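Local coordinates for protein glutaryl-CoA dehydrogenase (Mycobacterium smegmatis, PDB 3SF6) that belongs to the acyl-CoA dehydrogenase family of flavoproteins and holds dihydroflavine-adenine dinucleotide in a pocket of its three-domain fold, at residues L277-L281 / L304-T308; G161-R165 / T176-M180; A68-E73 / A140-I145; F126-Q131 / S242-A248. One frame throughout, in Å; residues are numbered along the deposited sequence.

Contact 1. Residues L277-L281 / L304-T308; sequences LETAL and LADMT
L277 reaches across the gap between two helices and lays its isobutyl end over M307 and T308: CD1 of L277 sits 3.9 Å from CB of M307, and CD2 of L277 lies 3.8 Å from OG1 of T308. Both segments are regular helix, 277-281 on helix 252-286 and 304-308 on helix 298-327. They run nearly antiparallel, at 160° between their N-to-C directions (signed crossing -160°), with the short axes 10.7 Å apart. That spacing is wide enough for a layer of large side chains between the backbones. In register, CA of L277 is 6.8 Å from CA of M307, and CA of L281 is 7.0 Å from CA of L304. L277 takes chi1 t and chi2 p; L281 and L304 are both m,t, which brings their CD2 atoms to 3.7 Å from each other. A280, small and pointing toward the partner helix, receives CE of M307 at 4.1 Å and CD2 of L304 at 4.2 Å from its CB; M307 is m,t,m. No hydrogen bond crosses. T308 OG1 instead donates to the L304 carbonyl O one turn back, at 2.8 Å. A353 of helix 332-357 covers A280, while L396 of the second subunit packs on L281 and T308. Such an apolar antiparallel helix pair belongs to the C-terminal helical bundle of the acyl-CoA dehydrogenase fold.

Contact 2. Residues G161-R165 / T176-M180; sequences GMRTR and TGTKM. With EDO (1,2-ethanediol), chain P.
This is the open end of a middle-domain beta hairpin, strands 165-169 and 172-183; loop 161-165 runs into 165-169, outermost in its sheet within this chain. R165 and T176 form a hydrogen-bonded pair: R165 N to T176 O and T176 N to R165 O are both 3.0 Å. Their side chains share a face of the sheet. R165, p,t,t with chi4 -83°, extends so that CG2 of T176 (chi1 m) lies over one face of its guanidinium, 3.9 Å from NH2. T164 (phi/psi -58/129, chi1 m) sets its OG1 3.5 Å from CA of G177, where a CB would clash with that oxygen, and its CA 3.4 Å from T176 O in a CA-H...O contact. OG1 of T164 is hydrogen-bonded to E152. K179 bends m,m and then extends t,t, passing its CE 3.5 Å from T164 OG1; its NZ makes a salt bridge with E152 and comes 3.9 Å from SD of M162, whose chain is p,t,p. The side chain of K179 is about 6 Å from the dihydroflavine-adenine dinucleotide. T178, chi1 m, points away from the loop and shares a 2.7 Å hydrogen bond between its OG1 and O2 of 1,2-ethanediol.

Contact 3. Residues A68-E73 / A140-I145; sequences AVELGE and ASGHRI
A Schellman motif closes helix 129-140, and this end, with the chain after it, packs against the last turns of helix 64-73 in the N-terminal domain. A140 (phi/psi -65/-32) turns its CB away from the partner and offers its carbonyl O, 3.3 Å from CA of G72. S141 follows at -84/-10; its O receives a CA-H...O contact from G72 CA at 3.6 Å, and the backbones are so close (CA of S141 to CA of G72, 4.1 Å) that a CB on G72 would clash. S141 OG (chi1 p) and H143 ND1 share a 3.0 Å hydrogen bond in the conformer of H143 given here. G142 adopts positive phi, 84/1, where a CB would be jammed against the carbonyl O of S141 and would also hit A68 O. Its CA instead meets A68 O at 3.5 Å, again a CA-H...O contact, and lies 4.2 Å from CA of V69. H143 (chi1 m, chi2 85°) swings its ring back over V69, which is in the t rotamer: V69 CG2 sits 4.0 Å from the ring centroid, 14° off the normal, in a CH-pi contact. E73 OE2 approaches H143 CE1 to 3.0 Å near the ring plane. R144 points away, its NH1 donating to H143 O at 3.0 Å. I145 (m,t) then leads into strand 146-149 and sets its CD1 3.7 Å from CB of A68.

Contact 4. Residues F126-Q131 / S242-A248; sequences FGSDEQ and SARLPGA
The side-chain amide of Q131 makes the main polar link where a capping box at the start of helix 129-140, in the helical N-terminal domain, is held to the connection between middle-domain strand 229-240 and C-terminal helix 252-286. Q131 (chi1 m, chi2 t, chi3 -6°) donates from NE2 to R244 O at 3.0 Å and, in a weak bond bent to 121°, to S242 O at 2.8 Å. Its OE1 accepts from S128 N at 2.9 Å, while S128 OG (chi1 p), at the N-cap, accepts from Q131 N at 3.1 Å, completing the box. A water 2.6 Å from S128 OG donates to S242 O at 2.7 Å. One backbone-to-backbone hydrogen bond crosses, G247 N to F126 O, 2.9 Å. G247 lies within a type I turn from L245 to A248, with P246 at phi/psi -65/-28 and G247 at -87/-6, closed by A248 N to L245 O at 3.3 Å. CA of F126 is 4.1 Å from CA of G247, and CA of G127 is 4.7 Å from CA of L245. Further out, P246 CD rests 3.4 Å from S128 N, and L245, m,t, brings CD2 to 3.6 Å from G127 CA. The F126 ring (chi1 m, chi2 -65°) reaches on to A253 and C257 of helix 252-286, while F126 CB lies 4.1 Å from both L245 CB and A248 CB.

Along the chain, the segments of contacts 3 and 4 alternate: 68-73 comes first, then 126-131, then 140-145, and finally 242-248. Helix 129-140 joins the two, carrying the contact 4 capping box at its start and the contact 3 Schellman motif at its end; their centres are 22 Å apart. Contact 2 falls between the segments of contact 4, centres 20 Å apart, so contact 4 joins the start of helix 129-140 to the loop before helix 252-286, parts separated in sequence by the middle-domain strands. Helix 252-286 carries one side of contact 1, in the C-terminal helices beside a second subunit, its centre 43 Å from that of contact 2 and on the opposite side of the chain's centre.

Contact 1. Residues L277-L281 / L304-T308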
loop_
_atom_site.group_PDB
_atom_site.type_symbol
_atom_site.label_atom_id
_atom_site.label_comp_id
_atom_site.label_asym_id
_atom_site.label_seq_id
_atom_site.Cartn_x
_atom_site.Cartn_y
_atom_site.Cartn_z
ATOM N N LEU A 277 -5.423 16.491 -9.043
ATOM C CA LEU A 277 -3.964 16.627 -9.159
ATOM C C LEU A 277 -3.583 18.072 -9.482
ATOM O O LEU A 277 -2.686 18.632 -8.835
ATOM C CB LEU A 277 -3.424 15.657 -10.197
ATOM C CG LEU A 277 -1.968 15.762 -10.568
ATOM C CD1 LEU A 277 -1.072 15.687 -9.320
ATOM C CD2 LEU A 277 -1.618 14.631 -11.549
ATOM N N GLU A 278 -4.278 18.683 -10.455
ATOM C CA GLU A 278 -4.021 20.071 -10.817
ATOM C C GLU A 278 -4.241 21.017 -9.623
ATOM O O GLU A 278 -3.479 21.965 -9.426
ATOM C CB GLU A 278 -4.932 20.507 -11.966
ATOM C CG GLU A 278 -4.546 19.871 -13.284
ATOM C CD GLU A 278 -5.475 20.253 -14.456
ATOM O OE1 GLU A 278 -6.514 20.958 -14.251
ATOM O OE2 GLU A 278 -5.105 19.848 -15.584
ATOM N N THR A 279 -5.260 20.724 -8.843
ATOM C CA THR A 279 -5.580 21.492 -7.656
ATOM C C THR A 279 -4.414 21.396 -6.652
ATOM O O THR A 279 -3.950 22.427 -6.126
ATOM C CB THR A 279 -6.924 21.036 -7.041
ATOM O OG1 THR A 279 -8.006 21.328 -7.949
ATOM C CG2 THR A 279 -7.151 21.773 -5.709
ATOM N N ALA A 280 -3.952 20.186 -6.394
ATOM C CA ALA A 280 -2.848 19.950 -5.455
ATOM C C ALA A 280 -1.552 20.573 -5.942
ATOM O O ALA A 280 -0.798 21.128 -5.131
ATOM C CB ALA A 280 -2.648 18.442 -5.194
ATOM N N LEU A 281 -1.280 20.498 -7.245
ATOM C CA LEU A 281 -0.065 21.083 -7.822
ATOM C C LEU A 281 -0.049 22.601 -7.664
ATOM O O LEU A 281 0.950 23.199 -7.214
ATOM C CB LEU A 281 0.133 20.709 -9.285
ATOM C CG LEU A 281 0.586 19.273 -9.542
ATOM C CD1 LEU A 281 0.319 18.864 -10.998
ATOM C CD2 LEU A 281 2.068 19.133 -9.172
ATOM N N LEU A 304 3.082 14.348 -5.023
ATOM C CA LEU A 304 2.868 14.912 -6.366
ATOM C C LEU A 304 3.441 13.949 -7.445
ATOM O O LEU A 304 2.796 13.722 -8.468
ATOM C CB LEU A 304 3.501 16.304 -6.440
ATOM C CG LEU A 304 2.918 17.338 -5.516
ATOM C CD1 LEU A 304 3.798 18.613 -5.569
ATOM C CD2 LEU A 304 1.405 17.635 -5.878
ATOM N N ALA A 305 4.614 13.379 -7.182
ATOM C CA ALA A 305 5.206 12.405 -8.117
ATOM C C ALA A 305 4.339 11.158 -8.252
ATOM O O ALA A 305 4.065 10.669 -9.371
ATOM C CB ALA A 305 6.648 12.028 -7.696
ATOM N N ASP A 306 3.914 10.598 -7.109
ATOM C CA ASP A 306 3.094 9.392 -7.123
ATOM C C ASP A 306 1.756 9.606 -7.846
ATOM O O ASP A 306 1.334 8.745 -8.652
ATOM C CB ASP A 306 2.853 8.890 -5.704
ATOM C CG ASP A 306 4.101 8.323 -5.017
ATOM O OD1 ASP A 306 5.137 8.056 -5.672
ATOM O OD2 ASP A 306 3.980 8.050 -3.784
ATOM N N MET A 307 1.082 10.704 -7.546
ATOM C CA MET A 307 -0.172 11.019 -8.204
ATOM C C MET A 307 0.015 11.210 -9.698
ATOM O O MET A 307 -0.797 10.729 -10.487
ATOM C CB MET A 307 -0.844 12.236 -7.584
ATOM C CG MET A 307 -1.329 12.043 -6.177
ATOM S SD MET A 307 -2.297 13.457 -5.554
ATOM C CE MET A 307 -1.025 14.707 -5.403
ATOM N N THR A 308 1.062 11.928 -10.091
ATOM C CA THR A 308 1.302 12.194 -11.506
ATOM C C THR A 308 1.579 10.880 -12.253
ATOM O O THR A 308 1.094 10.668 -13.372
ATOM C CB THR A 308 2.473 13.142 -11.665
ATOM O OG1 THR A 308 2.128 14.412 -11.092
ATOM C CG2 THR A 308 2.849 13.378 -13.154
#

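Contact 2. Residues G161-R165 / T176-M180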
loop_
_atom_site.group_PDB
_atom_site.type_symbol
_atom_site.label_atom_id
_atom_site.label_comp_id
_atom_site.label_asym_id
_atom_site.label_seq_id
_atom_site.Cartn_x
_atom_site.Cartn_y
_atom_site.Cartn_z
ATOM N N GLY A 161 -28.925 -13.300 -11.379
ATOM C CA GLY A 161 -29.910 -13.608 -10.346
ATOM C C GLY A 161 -31.113 -12.673 -10.251
ATOM O O GLY A 161 -31.871 -12.785 -9.295
ATOM N N MET A 162 -31.287 -11.782 -11.218
ATOM C CA MET A 162 -32.342 -10.746 -11.125
ATOM C C MET A 162 -33.693 -11.420 -10.989
ATOM O O MET A 162 -33.912 -12.524 -11.557
ATOM C CB MET A 162 -32.313 -9.821 -12.334
ATOM C CG MET A 162 -32.776 -10.431 -13.633
ATOM S SD MET A 162 -32.807 -9.244 -15.000
ATOM C CE MET A 162 -31.058 -9.202 -15.415
ATOM N N ARG A 163 -34.601 -10.764 -10.264
ATOM C CA ARG A 163 -35.904 -11.341 -10.002
ATOM C C ARG A 163 -37.062 -10.570 -10.594
ATOM O O ARG A 163 -38.205 -11.080 -10.590
ATOM C CB ARG A 163 -36.114 -11.553 -8.505
ATOM C CG ARG A 163 -35.123 -12.513 -7.848
ATOM C CD ARG A 163 -35.164 -13.930 -8.469
ATOM N NE ARG A 163 -36.418 -14.623 -8.178
ATOM C CZ ARG A 163 -36.729 -15.849 -8.610
ATOM N NH1 ARG A 163 -35.893 -16.534 -9.391
ATOM N NH2 ARG A 163 -37.893 -16.389 -8.274
ATOM N N THR A 164 -36.796 -9.396 -11.144
ATOM C CA THR A 164 -37.847 -8.689 -11.937
ATOM C C THR A 164 -38.238 -9.646 -13.054
ATOM O O THR A 164 -37.375 -10.192 -13.739
ATOM C CB THR A 164 -37.357 -7.345 -12.515
ATOM O OG1 THR A 164 -37.133 -6.409 -11.466
ATOM C CG2 THR A 164 -38.405 -6.766 -13.484
ATOM N N ARG A 165 -39.528 -9.889 -13.203
ATOM C CA ARG A 165 -40.007 -10.883 -14.166
ATOM C C ARG A 165 -40.876 -10.237 -15.219
ATOM O O ARG A 165 -41.548 -9.243 -14.979
ATOM C CB ARG A 165 -40.782 -11.991 -13.466
ATOM C CG ARG A 165 -41.998 -11.549 -12.739
ATOM C CD ARG A 165 -42.677 -12.742 -12.060
ATOM N NE ARG A 165 -43.988 -12.390 -11.521
ATOM C CZ ARG A 165 -44.189 -11.800 -10.338
ATOM N NH1 ARG A 165 -43.159 -11.445 -9.573
ATOM N NH2 ARG A 165 -45.429 -11.539 -9.932
ATOM N N THR A 176 -43.087 -7.173 -13.542
ATOM C CA THR A 176 -43.233 -7.005 -12.104
ATOM C C THR A 176 -41.883 -7.110 -11.408
ATOM O O THR A 176 -41.218 -8.157 -11.460
ATOM C CB THR A 176 -44.165 -8.075 -11.521
ATOM O OG1 THR A 176 -45.411 -8.080 -12.252
ATOM C CG2 THR A 176 -44.443 -7.802 -10.043
ATOM N N GLY A 177 -41.481 -6.024 -10.759
ATOM C CA GLY A 177 -40.285 -6.044 -9.939
ATOM C C GLY A 177 -39.850 -4.663 -9.549
ATOM O O GLY A 177 -40.527 -3.688 -9.893
ATOM N N THR A 178 -38.747 -4.597 -8.815
ATOM C CA THR A 178 -38.187 -3.328 -8.388
ATOM C C THR A 178 -36.739 -3.218 -8.846
ATOM O O THR A 178 -35.948 -4.151 -8.626
ATOM C CB THR A 178 -38.275 -3.207 -6.862
ATOM O OG1 THR A 178 -39.668 -3.250 -6.477
ATOM C CG2 THR A 178 -37.670 -1.916 -6.385
ATOM N N LYS A 179 -36.400 -2.083 -9.431
ATOM C CA LYS A 179 -35.009 -1.783 -9.767
ATOM C C LYS A 179 -34.548 -0.701 -8.813
ATOM O O LYS A 179 -35.348 0.113 -8.313
ATOM C CB LYS A 179 -34.842 -1.347 -11.245
ATOM C CG LYS A 179 -35.287 -2.359 -12.287
ATOM C CD LYS A 179 -34.504 -3.670 -12.185
ATOM C CE LYS A 179 -34.781 -4.641 -13.317
ATOM N NZ LYS A 179 -33.905 -5.870 -13.268
ATOM N N MET A 180 -33.254 -0.710 -8.501
ATOM C CA MET A 180 -32.744 0.168 -7.459
ATOM C C MET A 180 -31.385 0.765 -7.889
ATOM O O MET A 180 -30.613 0.127 -8.600
ATOM C CB MET A 180 -32.605 -0.623 -6.145
ATOM C CG MET A 180 -32.186 0.182 -4.930
ATOM S SD MET A 180 -33.329 1.524 -4.601
ATOM C CE MET A 180 -32.589 2.210 -3.106
HETATM C C1 EDO P . -43.923 -4.816 -6.692
HETATM O O1 EDO P . -44.846 -3.780 -7.023
HETATM C C2 EDO P . -42.715 -4.636 -7.581
HETATM O O2 EDO P . -41.523 -5.112 -6.933
#

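Contact 3. Residues A68-E73 / A140-I145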
loop_
_atom_site.group_PDB
_atom_site.type_symbol
_atom_site.label_atom_id
_atom_site.label_comp_id
_atom_site.label_asym_id
_atom_site.label_seq_id
_atom_site.Cartn_x
_atom_site.Cartn_y
_atom_site.Cartn_z
ATOM N N ALA A 68 -29.986 18.197 -19.737
ATOM C CA ALA A 68 -29.983 17.194 -20.802
ATOM C C ALA A 68 -30.206 17.849 -22.163
ATOM O O ALA A 68 -29.519 17.525 -23.130
ATOM C CB ALA A 68 -31.026 16.086 -20.512
ATOM N N VAL A 69 -31.168 18.780 -22.241
ATOM C CA VAL A 69 -31.392 19.493 -23.490
ATOM C C VAL A 69 -30.148 20.259 -23.920
ATOM O O VAL A 69 -29.739 20.235 -25.085
ATOM C CB VAL A 69 -32.620 20.429 -23.405
ATOM C CG1 VAL A 69 -32.642 21.383 -24.642
ATOM C CG2 VAL A 69 -33.857 19.598 -23.331
ATOM N N GLU A 70 -29.546 20.977 -22.983
ATOM C CA GLU A 70 -28.331 21.724 -23.280
ATOM C C GLU A 70 -27.238 20.821 -23.848
ATOM O O GLU A 70 -26.582 21.152 -24.848
ATOM C CB GLU A 70 -27.842 22.447 -21.996
ATOM C CG GLU A 70 -26.668 23.359 -22.198
ATOM C CD GLU A 70 -26.343 24.213 -20.947
ATOM O OE1 GLU A 70 -26.905 23.937 -19.877
ATOM O OE2 GLU A 70 -25.514 25.157 -21.039
ATOM N N LEU A 71 -26.987 19.712 -23.161
ATOM C CA LEU A 71 -25.924 18.798 -23.567
ATOM C C LEU A 71 -26.244 18.125 -24.909
ATOM O O LEU A 71 -25.382 17.995 -25.775
ATOM C CB LEU A 71 -25.705 17.728 -22.495
ATOM C CG LEU A 71 -25.210 18.265 -21.158
ATOM C CD1 LEU A 71 -25.182 17.152 -20.080
ATOM C CD2 LEU A 71 -23.828 18.944 -21.339
ATOM N N GLY A 72 -27.503 17.734 -25.087
ATOM C CA GLY A 72 -27.917 17.100 -26.338
ATOM C C GLY A 72 -27.775 18.030 -27.516
ATOM O O GLY A 72 -27.282 17.632 -28.577
ATOM N N GLU A 73 -28.232 19.278 -27.341
ATOM C CA GLU A 73 -28.144 20.252 -28.410
ATOM C C GLU A 73 -26.694 20.608 -28.730
ATOM O O GLU A 73 -26.399 21.002 -29.842
ATOM C CB GLU A 73 -29.053 21.441 -28.115
ATOM C CG GLU A 73 -30.547 20.942 -28.154
ATOM C CD GLU A 73 -31.587 22.066 -28.109
ATOM O OE1 GLU A 73 -31.252 23.211 -27.761
ATOM O OE2 GLU A 73 -32.770 21.760 -28.362
ATOM N N ALA A 140 -30.972 11.781 -28.393
ATOM C CA ALA A 140 -29.728 12.464 -28.784
ATOM C C ALA A 140 -29.837 13.961 -28.560
ATOM O O ALA A 140 -28.875 14.593 -28.173
ATOM C CB ALA A 140 -29.400 12.180 -30.246
ATOM N N SER A 141 -31.030 14.530 -28.714
ATOM C CA SER A 141 -31.201 15.965 -28.485
ATOM C C SER A 141 -31.417 16.320 -27.019
ATOM O O SER A 141 -31.475 17.482 -26.674
ATOM C CB SER A 141 -32.391 16.504 -29.289
ATOM O OG SER A 141 -33.619 15.999 -28.754
ATOM N N GLY A 142 -31.622 15.322 -26.184
ATOM C CA GLY A 142 -31.870 15.538 -24.787
ATOM C C GLY A 142 -33.308 15.844 -24.434
ATOM O O GLY A 142 -33.617 16.041 -23.247
ATOM N N HIS A 143 -34.185 15.866 -25.447
ATOM C CA HIS A 143 -35.585 16.129 -25.148
ATOM C C HIS A 143 -36.318 14.974 -24.503
ATOM O O HIS A 143 -37.310 15.219 -23.834
ATOM C CB HIS A 143 -36.297 16.642 -26.372
ATOM C CG HIS A 143 -35.914 18.041 -26.679
ATOM N ND1 HIS A 143 -34.791 18.351 -27.410
ATOM C CD2 HIS A 143 -36.420 19.218 -26.229
ATOM C CE1 HIS A 143 -34.672 19.664 -27.476
ATOM N NE2 HIS A 143 -35.646 20.212 -26.764
ATOM N N ARG A 144 -35.793 13.742 -24.626
ATOM C CA ARG A 144 -36.300 12.593 -23.880
ATOM C C ARG A 144 -35.106 11.955 -23.165
ATOM O O ARG A 144 -34.029 11.768 -23.756
ATOM C CB ARG A 144 -36.977 11.593 -24.807
ATOM C CG ARG A 144 -38.246 12.116 -25.476
ATOM C CD ARG A 144 -39.373 12.342 -24.502
ATOM N NE ARG A 144 -40.570 12.859 -25.170
ATOM C CZ ARG A 144 -40.945 14.138 -25.135
ATOM N NH1 ARG A 144 -40.203 15.059 -24.509
ATOM N NH2 ARG A 144 -42.069 14.527 -25.756
ATOM N N ILE A 145 -35.286 11.701 -21.877
ATOM C CA ILE A 145 -34.234 11.164 -21.025
ATOM C C ILE A 145 -34.479 9.674 -20.793
ATOM O O ILE A 145 -35.620 9.251 -20.549
ATOM C CB ILE A 145 -34.141 11.915 -19.700
ATOM C CG1 ILE A 145 -33.699 13.350 -19.941
ATOM C CG2 ILE A 145 -33.192 11.174 -18.734
ATOM C CD1 ILE A 145 -33.682 14.218 -18.650
#

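Contact 4. Residues F126-Q131 / S242-A248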
loop_
_atom_site.group_PDB
_atom_site.type_symbol
_atom_site.label_atom_id
_atom_site.label_comp_id
_atom_site.label_asym_id
_atom_site.label_seq_id
_atom_site.Cartn_x
_atom_site.Cartn_y
_atom_site.Cartn_z
ATOM N N PHE A 126 -30.088 -3.431 -29.922
ATOM C CA PHE A 126 -31.042 -4.526 -29.784
ATOM C C PHE A 126 -32.471 -4.186 -30.139
ATOM O O PHE A 126 -33.346 -5.050 -30.080
ATOM C CB PHE A 126 -31.009 -5.055 -28.338
ATOM C CG PHE A 126 -29.639 -5.399 -27.862
ATOM C CD1 PHE A 126 -28.929 -6.433 -28.437
ATOM C CD2 PHE A 126 -29.055 -4.693 -26.814
ATOM C CE1 PHE A 126 -27.650 -6.744 -28.024
ATOM C CE2 PHE A 126 -27.775 -5.019 -26.407
ATOM C CZ PHE A 126 -27.087 -6.025 -26.986
ATOM N N GLY A 127 -32.719 -2.920 -30.460
ATOM C CA GLY A 127 -34.072 -2.453 -30.685
ATOM C C GLY A 127 -34.542 -2.764 -32.090
ATOM O O GLY A 127 -33.746 -3.036 -33.015
ATOM N N SER A 128 -35.852 -2.759 -32.243
ATOM C CA SER A 128 -36.484 -2.743 -33.566
ATOM C C SER A 128 -36.247 -1.390 -34.249
ATOM O O SER A 128 -35.945 -0.382 -33.596
ATOM C CB SER A 128 -37.987 -2.973 -33.402
ATOM O OG SER A 128 -38.587 -1.899 -32.665
ATOM N N ASP A 129 -36.459 -1.347 -35.562
ATOM C CA ASP A 129 -36.384 -0.059 -36.250
ATOM C C ASP A 129 -37.422 0.910 -35.678
ATOM O O ASP A 129 -37.142 2.101 -35.516
ATOM C CB ASP A 129 -36.606 -0.234 -37.753
ATOM C CG ASP A 129 -35.487 -1.013 -38.442
ATOM O OD1 ASP A 129 -34.433 -1.278 -37.838
ATOM O OD2 ASP A 129 -35.683 -1.311 -39.646
ATOM N N GLU A 130 -38.597 0.407 -35.312
ATOM C CA GLU A 130 -39.630 1.269 -34.732
ATOM C C GLU A 130 -39.146 1.948 -33.447
ATOM O O GLU A 130 -39.364 3.149 -33.233
ATOM C CB GLU A 130 -40.912 0.451 -34.454
ATOM C CG GLU A 130 -42.140 1.228 -33.935
ATOM C CD GLU A 130 -43.234 0.299 -33.335
ATOM O OE1 GLU A 130 -43.290 -0.905 -33.695
ATOM O OE2 GLU A 130 -44.018 0.765 -32.469
ATOM N N GLN A 131 -38.502 1.162 -32.578
ATOM C CA GLN A 131 -37.955 1.707 -31.319
ATOM C C GLN A 131 -36.831 2.738 -31.562
ATOM O O GLN A 131 -36.781 3.830 -30.929
ATOM C CB GLN A 131 -37.430 0.548 -30.435
ATOM C CG GLN A 131 -38.562 -0.281 -29.815
ATOM C CD GLN A 131 -38.120 -1.652 -29.394
ATOM O OE1 GLN A 131 -36.988 -2.063 -29.650
ATOM N NE2 GLN A 131 -39.013 -2.383 -28.720
ATOM N N SER A 242 -44.365 -5.426 -28.787
ATOM C CA SER A 242 -43.529 -4.516 -29.552
ATOM C C SER A 242 -42.574 -3.712 -28.633
ATOM O O SER A 242 -41.699 -3.039 -29.144
ATOM C CB SER A 242 -44.358 -3.565 -30.398
ATOM O OG SER A 242 -45.256 -2.813 -29.603
ATOM N N ALA A 243 -42.803 -3.755 -27.319
ATOM C CA ALA A 243 -41.928 -3.082 -26.321
ATOM C C ALA A 243 -40.671 -3.882 -26.033
ATOM O O ALA A 243 -39.694 -3.349 -25.483
ATOM C CB ALA A 243 -42.714 -2.830 -24.968
ATOM N N ARG A 244 -40.682 -5.159 -26.397
ATOM C CA ARG A 244 -39.511 -6.016 -26.166
ATOM C C ARG A 244 -38.411 -5.633 -27.136
ATOM O O ARG A 244 -38.680 -5.361 -28.293
ATOM C CB ARG A 244 -39.911 -7.496 -26.337
ATOM C CG ARG A 244 -38.775 -8.491 -26.178
ATOM C CD ARG A 244 -39.274 -9.951 -26.392
ATOM N NE ARG A 244 -40.103 -10.099 -27.590
ATOM C CZ ARG A 244 -39.659 -10.436 -28.804
ATOM N NH1 ARG A 244 -38.378 -10.701 -29.019
ATOM N NH2 ARG A 244 -40.514 -10.517 -29.815
ATOM N N LEU A 245 -37.169 -5.611 -26.659
ATOM C CA LEU A 245 -36.008 -5.426 -27.543
ATOM C C LEU A 245 -35.769 -6.734 -28.286
ATOM O O LEU A 245 -35.363 -7.721 -27.679
ATOM C CB LEU A 245 -34.778 -5.063 -26.699
ATOM C CG LEU A 245 -34.753 -3.686 -26.054
ATOM C CD1 LEU A 245 -33.545 -3.676 -25.045
ATOM C CD2 LEU A 245 -34.562 -2.570 -27.095
ATOM N N PRO A 246 -36.030 -6.761 -29.612
ATOM C CA PRO A 246 -35.964 -8.053 -30.279
ATOM C C PRO A 246 -34.591 -8.703 -30.308
ATOM O O PRO A 246 -34.486 -9.920 -30.397
ATOM C CB PRO A 246 -36.453 -7.733 -31.717
ATOM C CG PRO A 246 -36.200 -6.267 -31.886
ATOM C CD PRO A 246 -36.437 -5.676 -30.532
ATOM N N GLY A 247 -33.531 -7.905 -30.278
ATOM C CA GLY A 247 -32.193 -8.442 -30.446
ATOM C C GLY A 247 -31.554 -8.928 -29.154
ATOM O O GLY A 247 -30.513 -9.602 -29.207
ATOM N N ALA A 248 -32.229 -8.687 -28.025
ATOM C CA ALA A 248 -31.701 -9.056 -26.707
ATOM C C ALA A 248 -32.272 -10.390 -26.276
ATOM O O ALA A 248 -33.469 -10.502 -26.023
ATOM C CB ALA A 248 -31.987 -7.947 -25.672
HETATM O O HOH W 1 -40.941 -2.663 -31.724
#